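Local coordinates for protein GCN5 like acetylase + bromodomain (Cryptosporidium parvum, PDB 4LDF) that probably acetylates histone H3 as a GCN5-type transcriptional activator and, through the bromodomain that makes up this chain, probably recognises acetyl-lysine, at residues 28-34 and 98-102; 53-59 and 77-81. All coordinates share one frame. Residues are numbered along the deposited sequence.

Interaction 1 (28-34 and 98-102); sequences HENAWPF and YANQL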
ATOM      1  N   HIS A  28       0.347   4.279  10.766  1.00 17.06           N
ATOM      2  CA  HIS A  28       0.131   5.725  10.629  1.00 18.16           C
ATOM      3  C   HIS A  28      -1.383   5.951  10.758  1.00 21.65           C
ATOM      4  O   HIS A  28      -2.153   5.260  10.098  1.00 19.15           O
ATOM      5  CB  HIS A  28       0.603   6.243   9.258  1.00 18.57           C
ATOM      6  CG  HIS A  28       0.707   7.736   9.195  1.00 21.97           C
ATOM      7  ND1 HIS A  28      -0.416   8.545   9.229  1.00 23.66           N
ATOM      8  CD2 HIS A  28       1.801   8.518   9.037  1.00 23.66           C
ATOM      9  CE1 HIS A  28       0.030   9.783   9.130  1.00 22.73           C
ATOM     10  NE2 HIS A  28       1.357   9.814   8.994  1.00 23.31           N
ATOM     11  N   GLU A  29      -1.806   6.890  11.615  1.00 19.43           N
ATOM     12  CA  GLU A  29      -3.236   7.183  11.845  1.00 18.46           C
ATOM     13  C   GLU A  29      -4.077   7.389  10.560  1.00 23.09           C
ATOM     14  O   GLU A  29      -5.213   6.936  10.527  1.00 22.53           O
ATOM     15  CB  GLU A  29      -3.412   8.355  12.828  1.00 19.25           C
ATOM     16  CG  GLU A  29      -3.008   9.721  12.293  1.00 24.99           C
ATOM     17  CD  GLU A  29      -3.355  10.929  13.145  1.00 35.32           C
ATOM     18  OE1 GLU A  29      -3.318  12.053  12.603  1.00 29.62           O
ATOM     19  OE2 GLU A  29      -3.660  10.761  14.347  1.00 26.23           O
ATOM     20  N   ASN A  30      -3.498   8.024   9.513  1.00 19.52           N
ATOM     21  CA  ASN A  30      -4.142   8.318   8.220  1.00 19.41           C
ATOM     22  C   ASN A  30      -4.073   7.199   7.184  1.00 23.05           C
ATOM     23  O   ASN A  30      -4.537   7.376   6.055  1.00 24.28           O
ATOM     24  CB  ASN A  30      -3.644   9.655   7.646  1.00 16.27           C
ATOM     25  CG  ASN A  30      -4.006  10.818   8.532  1.00 28.52           C
ATOM     26  OD1 ASN A  30      -4.977  10.771   9.299  1.00 26.73           O
ATOM     27  ND2 ASN A  30      -3.219  11.869   8.491  1.00 20.58           N
ATOM     28  N   ALA A  31      -3.540   6.046   7.580  1.00 18.94           N
ATOM     29  CA  ALA A  31      -3.443   4.857   6.735  1.00 18.64           C
ATOM     30  C   ALA A  31      -4.733   4.050   6.741  1.00 19.87           C
ATOM     31  O   ALA A  31      -4.886   3.128   5.929  1.00 19.12           O
ATOM     32  CB  ALA A  31      -2.288   3.993   7.199  1.00 19.28           C
ATOM     33  N   TRP A  32      -5.660   4.391   7.649  1.00 17.53           N
ATOM     34  CA  TRP A  32      -6.932   3.693   7.782  1.00 17.48           C
ATOM     35  C   TRP A  32      -7.709   3.417   6.458  1.00 23.07           C
ATOM     36  O   TRP A  32      -8.174   2.284   6.327  1.00 23.30           O
ATOM     37  CB  TRP A  32      -7.798   4.263   8.912  1.00 15.24           C
ATOM     38  CG  TRP A  32      -8.440   5.581   8.608  1.00 16.10           C
ATOM     39  CD1 TRP A  32      -7.981   6.822   8.950  1.00 18.83           C
ATOM     40  CD2 TRP A  32      -9.648   5.789   7.857  1.00 15.83           C
ATOM     41  NE1 TRP A  32      -8.838   7.790   8.471  1.00 18.12           N
ATOM     42  CE2 TRP A  32      -9.845   7.183   7.757  1.00 19.39           C
ATOM     43  CE3 TRP A  32     -10.611   4.924   7.295  1.00 17.22           C
ATOM     44  CZ2 TRP A  32     -10.948   7.737   7.086  1.00 18.89           C
ATOM     45  CZ3 TRP A  32     -11.676   5.473   6.598  1.00 18.71           C
ATOM     46  CH2 TRP A  32     -11.846   6.864   6.511  1.00 19.30           C
ATOM     47  N   PRO A  33      -7.812   4.335   5.445  1.00 21.06           N
ATOM     48  CA  PRO A  33      -8.557   3.983   4.216  1.00 21.22           C
ATOM     49  C   PRO A  33      -7.843   2.976   3.315  1.00 26.69           C
ATOM     50  O   PRO A  33      -8.405   2.583   2.284  1.00 26.84           O
ATOM     51  CB  PRO A  33      -8.671   5.329   3.470  1.00 22.40           C
ATOM     52  CG  PRO A  33      -8.269   6.362   4.404  1.00 26.29           C
ATOM     53  CD  PRO A  33      -7.335   5.732   5.364  1.00 22.47           C
ATOM     54  N   PHE A  34      -6.599   2.585   3.673  1.00 20.99           N
ATOM     55  CA  PHE A  34      -5.779   1.686   2.857  1.00 19.52           C
ATOM     56  C   PHE A  34      -5.534   0.324   3.524  1.00 22.91           C
ATOM     57  O   PHE A  34      -4.929  -0.541   2.899  1.00 21.85           O
ATOM     58  CB  PHE A  34      -4.427   2.367   2.524  1.00 21.08           C
ATOM     59  CG  PHE A  34      -4.520   3.787   1.989  1.00 22.49           C
ATOM     60  CD1 PHE A  34      -4.509   4.877   2.852  1.00 24.35           C
ATOM     61  CD2 PHE A  34      -4.593   4.031   0.618  1.00 25.67           C
ATOM     62  CE1 PHE A  34      -4.665   6.179   2.366  1.00 25.44           C
ATOM     63  CE2 PHE A  34      -4.674   5.340   0.125  1.00 28.20           C
ATOM     64  CZ  PHE A  34      -4.712   6.407   1.002  1.00 25.94           C
ATOM     65  N   TYR A  98      -4.206  12.204   2.212  1.00 20.45           N
ATOM     66  CA  TYR A  98      -3.606  11.107   2.962  1.00 20.52           C
ATOM     67  C   TYR A  98      -2.617  10.362   2.056  1.00 22.93           C
ATOM     68  O   TYR A  98      -1.479  10.137   2.465  1.00 20.87           O
ATOM     69  CB  TYR A  98      -4.659  10.123   3.498  1.00 22.11           C
ATOM     70  CG  TYR A  98      -5.688  10.659   4.473  1.00 25.62           C
ATOM     71  CD1 TYR A  98      -5.415  11.767   5.274  1.00 27.64           C
ATOM     72  CD2 TYR A  98      -6.907  10.011   4.652  1.00 27.61           C
ATOM     73  CE1 TYR A  98      -6.354  12.250   6.188  1.00 28.98           C
ATOM     74  CE2 TYR A  98      -7.845  10.471   5.580  1.00 29.37           C
ATOM     75  CZ  TYR A  98      -7.559  11.585   6.355  1.00 38.58           C
ATOM     76  OH  TYR A  98      -8.490  12.058   7.249  1.00 40.50           O
ATOM     77  N   ALA A  99      -3.047  10.008   0.823  1.00 19.72           N
ATOM     78  CA  ALA A  99      -2.226   9.302  -0.162  1.00 19.38           C
ATOM     79  C   ALA A  99      -0.868   9.960  -0.388  1.00 20.76           C
ATOM     80  O   ALA A  99       0.128   9.241  -0.451  1.00 21.14           O
ATOM     81  CB  ALA A  99      -2.966   9.165  -1.487  1.00 20.51           C
ATOM     82  N   ASN A 100      -0.834  11.310  -0.533  1.00 15.57           N
ATOM     83  CA  ASN A 100       0.367  12.134  -0.746  1.00 15.28           C
ATOM     84  C   ASN A 100       1.246  12.132   0.519  1.00 19.47           C
ATOM     85  O   ASN A 100       2.455  11.903   0.438  1.00 20.86           O
ATOM     86  CB  ASN A 100      -0.043  13.588  -1.138  1.00 17.78           C
ATOM     87  CG  ASN A 100      -0.558  13.734  -2.559  1.00 23.83           C
ATOM     88  OD1 ASN A 100      -0.439  12.839  -3.377  1.00 20.21           O
ATOM     89  ND2 ASN A 100      -1.099  14.881  -2.902  1.00 15.79           N
ATOM     90  N   GLN A 101       0.610  12.333   1.686  1.00 16.38           N
ATOM     91  CA  GLN A 101       1.255  12.325   2.996  1.00 16.33           C
ATOM     92  C   GLN A 101       1.899  10.974   3.279  1.00 18.13           C
ATOM     93  O   GLN A 101       3.077  10.939   3.616  1.00 18.04           O
ATOM     94  CB  GLN A 101       0.244  12.685   4.102  1.00 17.49           C
ATOM     95  CG  GLN A 101       0.862  12.648   5.502  1.00 24.09           C
ATOM     96  CD  GLN A 101      -0.144  12.764   6.604  1.00 30.97           C
ATOM     97  OE1 GLN A 101      -1.229  12.183   6.551  1.00 26.67           O
ATOM     98  NE2 GLN A 101       0.230  13.466   7.661  1.00 26.20           N
ATOM     99  N   LEU A 102       1.161   9.863   3.059  1.00 14.98           N
ATOM    100  CA  LEU A 102       1.667   8.531   3.371  1.00 13.93           C
ATOM    101  C   LEU A 102       2.737   8.050   2.430  1.00 15.77           C
ATOM    102  O   LEU A 102       3.622   7.339   2.869  1.00 15.73           O
ATOM    103  CB  LEU A 102       0.547   7.491   3.514  1.00 14.17           C
ATOM    104  CG  LEU A 102      -0.602   7.790   4.482  1.00 18.30           C
ATOM    105  CD1 LEU A 102      -1.816   7.023   4.103  1.00 17.57           C
ATOM    106  CD2 LEU A 102      -0.239   7.475   5.881  1.00 20.74           C
TER
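Tyr-98 and Leu-102 stand one helical turn apart on helix 93-110, linked by the backbone hydrogen bond from Leu-102 N to Tyr-98 O (2.7 Å); that one-turn spacing puts both side chains on the face that meets the loop at 28-34. Leu-102 suits a crowded site because its two methyls can serve different neighbours. Its CD2 lies over a face of the His-28 ring, 3.6 Å from the centroid, in a CH-pi contact, while CD1 packs 3.4 Å from Phe-34 CE1 and 3.4 Å from the carbonyl O of Asn-30. The His-28 ring is held by accepting from within the loop, Asn-30 N to His-28 ND1 at 3.1 Å, and meets Phe-105 edge-to-face. Trp-32, Pro-33 and Phe-34 are the WPF shelf of the bromodomain ZA loop, which borders the acetyl-lysine pocket in this family; a glycerol beside Pro-33 is consistent with a pocket there. Tyr-98 packs against the shelf from helix 93-110: its CD2 touches Pro-33 CG at 3.9 Å, its CB abuts the edge of the Phe-34 ring, and its ring meets that of Trp-32 obliquely. Asn-30 combines apolar and polar contacts. Its CB sits over a face of the Tyr-98 ring, 4.0 Å from the centroid, and its amide, at the partly exposed margin, donates from ND2 to Gln-101 OE1 over 2.8 Å at a nearly straight 168°.

Interaction 2 (53-59 and 77-81); sequences PTDIQTM and ELKRM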
ATOM      1  N   PRO A  53      -7.104  -3.150  -8.175  1.00 24.20           N
ATOM      2  CA  PRO A  53      -7.054  -2.676  -6.788  1.00 23.26           C
ATOM      3  C   PRO A  53      -6.004  -3.421  -5.968  1.00 22.59           C
ATOM      4  O   PRO A  53      -5.577  -4.523  -6.333  1.00 22.10           O
ATOM      5  CB  PRO A  53      -8.473  -2.950  -6.271  1.00 25.33           C
ATOM      6  CG  PRO A  53      -8.924  -4.124  -7.034  1.00 30.11           C
ATOM      7  CD  PRO A  53      -8.298  -4.000  -8.401  1.00 26.09           C
ATOM      8  N   THR A  54      -5.590  -2.798  -4.867  1.00 16.65           N
ATOM      9  CA  THR A  54      -4.682  -3.345  -3.877  1.00 16.52           C
ATOM     10  C   THR A  54      -4.904  -2.597  -2.579  1.00 21.19           C
ATOM     11  O   THR A  54      -5.576  -1.563  -2.570  1.00 20.46           O
ATOM     12  CB  THR A  54      -3.215  -3.418  -4.378  1.00 20.70           C
ATOM     13  OG1 THR A  54      -2.480  -4.239  -3.463  1.00 25.88           O
ATOM     14  CG2 THR A  54      -2.557  -2.049  -4.502  1.00 20.06           C
ATOM     15  N   ASP A  55      -4.330  -3.109  -1.488  1.00 19.24           N
ATOM     16  CA  ASP A  55      -4.466  -2.560  -0.138  1.00 19.27           C
ATOM     17  C   ASP A  55      -3.379  -3.174   0.743  1.00 21.50           C
ATOM     18  O   ASP A  55      -2.677  -4.101   0.312  1.00 19.78           O
ATOM     19  CB  ASP A  55      -5.866  -2.884   0.435  1.00 21.38           C
ATOM     20  CG  ASP A  55      -6.151  -4.382   0.464  1.00 28.35           C
ATOM     21  OD1 ASP A  55      -5.927  -5.003   1.514  1.00 27.04           O
ATOM     22  OD2 ASP A  55      -6.569  -4.930  -0.582  1.00 31.10           O
ATOM     23  N   ILE A  56      -3.245  -2.662   1.975  1.00 17.85           N
ATOM     24  CA  ILE A  56      -2.212  -3.125   2.917  1.00 17.18           C
ATOM     25  C   ILE A  56      -2.331  -4.598   3.313  1.00 23.25           C
ATOM     26  O   ILE A  56      -1.306  -5.280   3.378  1.00 23.81           O
ATOM     27  CB  ILE A  56      -2.031  -2.157   4.112  1.00 19.74           C
ATOM     28  CG1 ILE A  56      -1.567  -0.767   3.597  1.00 19.87           C
ATOM     29  CG2 ILE A  56      -1.025  -2.729   5.173  1.00 21.69           C
ATOM     30  CD1 ILE A  56      -1.753   0.429   4.570  1.00 20.29           C
ATOM     31  N   GLN A  57      -3.570  -5.092   3.540  1.00 20.05           N
ATOM     32  CA  GLN A  57      -3.838  -6.470   3.948  1.00 20.28           C
ATOM     33  C   GLN A  57      -3.436  -7.433   2.819  1.00 26.37           C
ATOM     34  O   GLN A  57      -2.813  -8.461   3.096  1.00 28.54           O
ATOM     35  CB  GLN A  57      -5.327  -6.609   4.353  1.00 21.16           C
ATOM     36  CG  GLN A  57      -5.788  -7.984   4.811  1.00 38.41           C
ATOM     37  CD  GLN A  57      -7.297  -8.002   4.977  1.00 52.80           C
ATOM     38  OE1 GLN A  57      -8.051  -8.361   4.062  1.00 37.62           O
ATOM     39  NE2 GLN A  57      -7.774  -7.550   6.129  1.00 48.19           N
ATOM     40  N   THR A  58      -3.744  -7.067   1.552  1.00 21.46           N
ATOM     41  CA  THR A  58      -3.398  -7.841   0.357  1.00 20.70           C
ATOM     42  C   THR A  58      -1.862  -7.934   0.243  1.00 23.66           C
ATOM     43  O   THR A  58      -1.339  -9.034   0.092  1.00 23.12           O
ATOM     44  CB  THR A  58      -4.068  -7.231  -0.899  1.00 25.95           C
ATOM     45  OG1 THR A  58      -5.486  -7.340  -0.770  1.00 22.31           O
ATOM     46  CG2 THR A  58      -3.612  -7.887  -2.208  1.00 22.46           C
ATOM     47  N   MET A  59      -1.153  -6.794   0.331  1.00 19.04           N
ATOM     48  CA  MET A  59       0.313  -6.753   0.249  1.00 17.75           C
ATOM     49  C   MET A  59       0.992  -7.475   1.421  1.00 21.52           C
ATOM     50  O   MET A  59       1.987  -8.164   1.199  1.00 21.21           O
ATOM     51  CB  MET A  59       0.822  -5.320   0.054  1.00 19.62           C
ATOM     52  CG  MET A  59       0.443  -4.743  -1.305  1.00 22.30           C
ATOM     53  SD  MET A  59       1.046  -3.085  -1.665  1.00 24.57           S
ATOM     54  CE  MET A  59       0.059  -2.099  -0.571  1.00 21.53           C
ATOM     55  N   GLU A  77       3.320  -2.091  -6.923  1.00 16.63           N
ATOM     56  CA  GLU A  77       2.053  -2.344  -6.258  1.00 16.64           C
ATOM     57  C   GLU A  77       1.770  -1.279  -5.198  1.00 21.17           C
ATOM     58  O   GLU A  77       0.652  -0.787  -5.123  1.00 20.03           O
ATOM     59  CB  GLU A  77       2.052  -3.733  -5.597  1.00 17.45           C
ATOM     60  CG  GLU A  77       0.652  -4.120  -5.139  1.00 15.89           C
ATOM     61  CD  GLU A  77       0.404  -5.588  -4.875  1.00 32.12           C
ATOM     62  OE1 GLU A  77      -0.774  -5.957  -4.655  1.00 21.83           O
ATOM     63  OE2 GLU A  77       1.380  -6.372  -4.908  1.00 25.11           O
ATOM     64  N   LEU A  78       2.776  -0.957  -4.356  1.00 18.71           N
ATOM     65  CA  LEU A  78       2.615   0.069  -3.331  1.00 18.42           C
ATOM     66  C   LEU A  78       2.335   1.420  -3.984  1.00 22.53           C
ATOM     67  O   LEU A  78       1.464   2.143  -3.495  1.00 22.80           O
ATOM     68  CB  LEU A  78       3.833   0.146  -2.379  1.00 18.30           C
ATOM     69  CG  LEU A  78       3.769   1.230  -1.283  1.00 20.86           C
ATOM     70  CD1 LEU A  78       2.616   0.973  -0.303  1.00 20.62           C
ATOM     71  CD2 LEU A  78       5.096   1.348  -0.559  1.00 22.07           C
ATOM     72  N   LYS A  79       3.048   1.761  -5.086  1.00 19.25           N
ATOM     73  CA  LYS A  79       2.797   3.023  -5.803  1.00 19.37           C
ATOM     74  C   LYS A  79       1.375   3.028  -6.361  1.00 21.37           C
ATOM     75  O   LYS A  79       0.678   4.035  -6.227  1.00 19.59           O
ATOM     76  CB  LYS A  79       3.806   3.279  -6.938  1.00 22.74           C
ATOM     77  CG  LYS A  79       3.737   4.722  -7.416  1.00 34.57           C
ATOM     78  CD  LYS A  79       4.399   4.941  -8.744  1.00 43.52           C
ATOM     79  CE  LYS A  79       4.427   6.416  -9.083  1.00 42.51           C
ATOM     80  NZ  LYS A  79       3.129   6.897  -9.645  1.00 30.93           N
ATOM     81  N   ARG A  80       0.957   1.899  -6.984  1.00 16.98           N
ATOM     82  CA  ARG A  80      -0.381   1.663  -7.529  1.00 15.47           C
ATOM     83  C   ARG A  80      -1.448   1.868  -6.437  1.00 19.46           C
ATOM     84  O   ARG A  80      -2.483   2.462  -6.721  1.00 18.48           O
ATOM     85  CB  ARG A  80      -0.474   0.246  -8.152  1.00 13.57           C
ATOM     86  CG  ARG A  80      -1.909  -0.164  -8.584  1.00 21.12           C
ATOM     87  CD  ARG A  80      -1.987  -1.198  -9.707  1.00 22.47           C
ATOM     88  NE  ARG A  80      -1.020  -2.292  -9.570  1.00 26.34           N
ATOM     89  CZ  ARG A  80      -1.197  -3.380  -8.826  1.00 41.33           C
ATOM     90  NH1 ARG A  80      -0.265  -4.321  -8.787  1.00 36.47           N
ATOM     91  NH2 ARG A  80      -2.310  -3.536  -8.116  1.00 27.09           N
ATOM     92  N   MET A  81      -1.180   1.433  -5.175  1.00 15.29           N
ATOM     93  CA  MET A  81      -2.155   1.678  -4.103  1.00 14.23           C
ATOM     94  C   MET A  81      -2.464   3.198  -3.978  1.00 19.35           C
ATOM     95  O   MET A  81      -3.634   3.584  -3.895  1.00 18.20           O
ATOM     96  CB  MET A  81      -1.661   1.129  -2.756  1.00 15.41           C
ATOM     97  CG  MET A  81      -2.753   1.114  -1.700  1.00 17.75           C
ATOM     98  SD  MET A  81      -2.167   0.656  -0.065  1.00 20.19           S
ATOM     99  CE  MET A  81      -1.184   2.159   0.370  1.00 17.04           C
TER
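Residues 53-59 come in extended at Thr-54 and Asp-55, then turn into helix 56-64, while 77-81 is a continuous piece of helix 71-88. The backbones are closest at Thr-54 and Met-81 (CA to CA 5.6 Å) and farther apart at Met-59 and Leu-78 (8.0 Å). The short side chain of Thr-54 fits the tight end: its OG1 donates to Glu-77 OE1 at 2.7 Å, and its CG2 rests 3.7 Å from Met-81 CB. Glu-77 is buried, but its charge is met by a salt bridge to Lys-62 and a hydrogen bond between its OE2 and the hydroxyl of Tyr-68. The wider gap takes the long, flexible side chain of Met-59, whose SD lies 3.6 Å from Glu-77 CG and whose CE lies 3.6 Å from Met-81 SD and 4.0 Å from Leu-78 CD1. Ile-56 adds its CG1 to the same apolar cluster. Asp-55 is the helix N-cap: OD1 accepts from Thr-58 N (3.0 Å) and OD2 from Thr-58 OG1 (2.6 Å). Pro-53, Thr-54 and Asp-55 occupy the place of the bromodomain Pro-Met-Asp motif; N-capped helix 56-64 packed on helix 71-88 is a hallmark of the left-handed four-helix bundle.

How the interactions relate
The two contacts lie at opposite ends of the ZA loop, their centres about 12 Å apart in one bromodomain. Along the chain the order is 28-34, 53-59, 77-81, 98-102, so interaction 2 falls wholly between the two halves of interaction 1. The loop's start, just after helix 14-27, rests on helix 93-110, and its end, leading into helix 56-64, rests on helix 71-88. Phe-34 joins them directly: its O probably accepts a hydrogen bond from Ile-56 N (2.9 Å), and its CB packs 3.8 Å from Met-81 SD. Both ends of the long loop are thereby held to the helical bundle. In bromodomains the ZA loop borders the acetyl-lysine pocket, and the same is probable here.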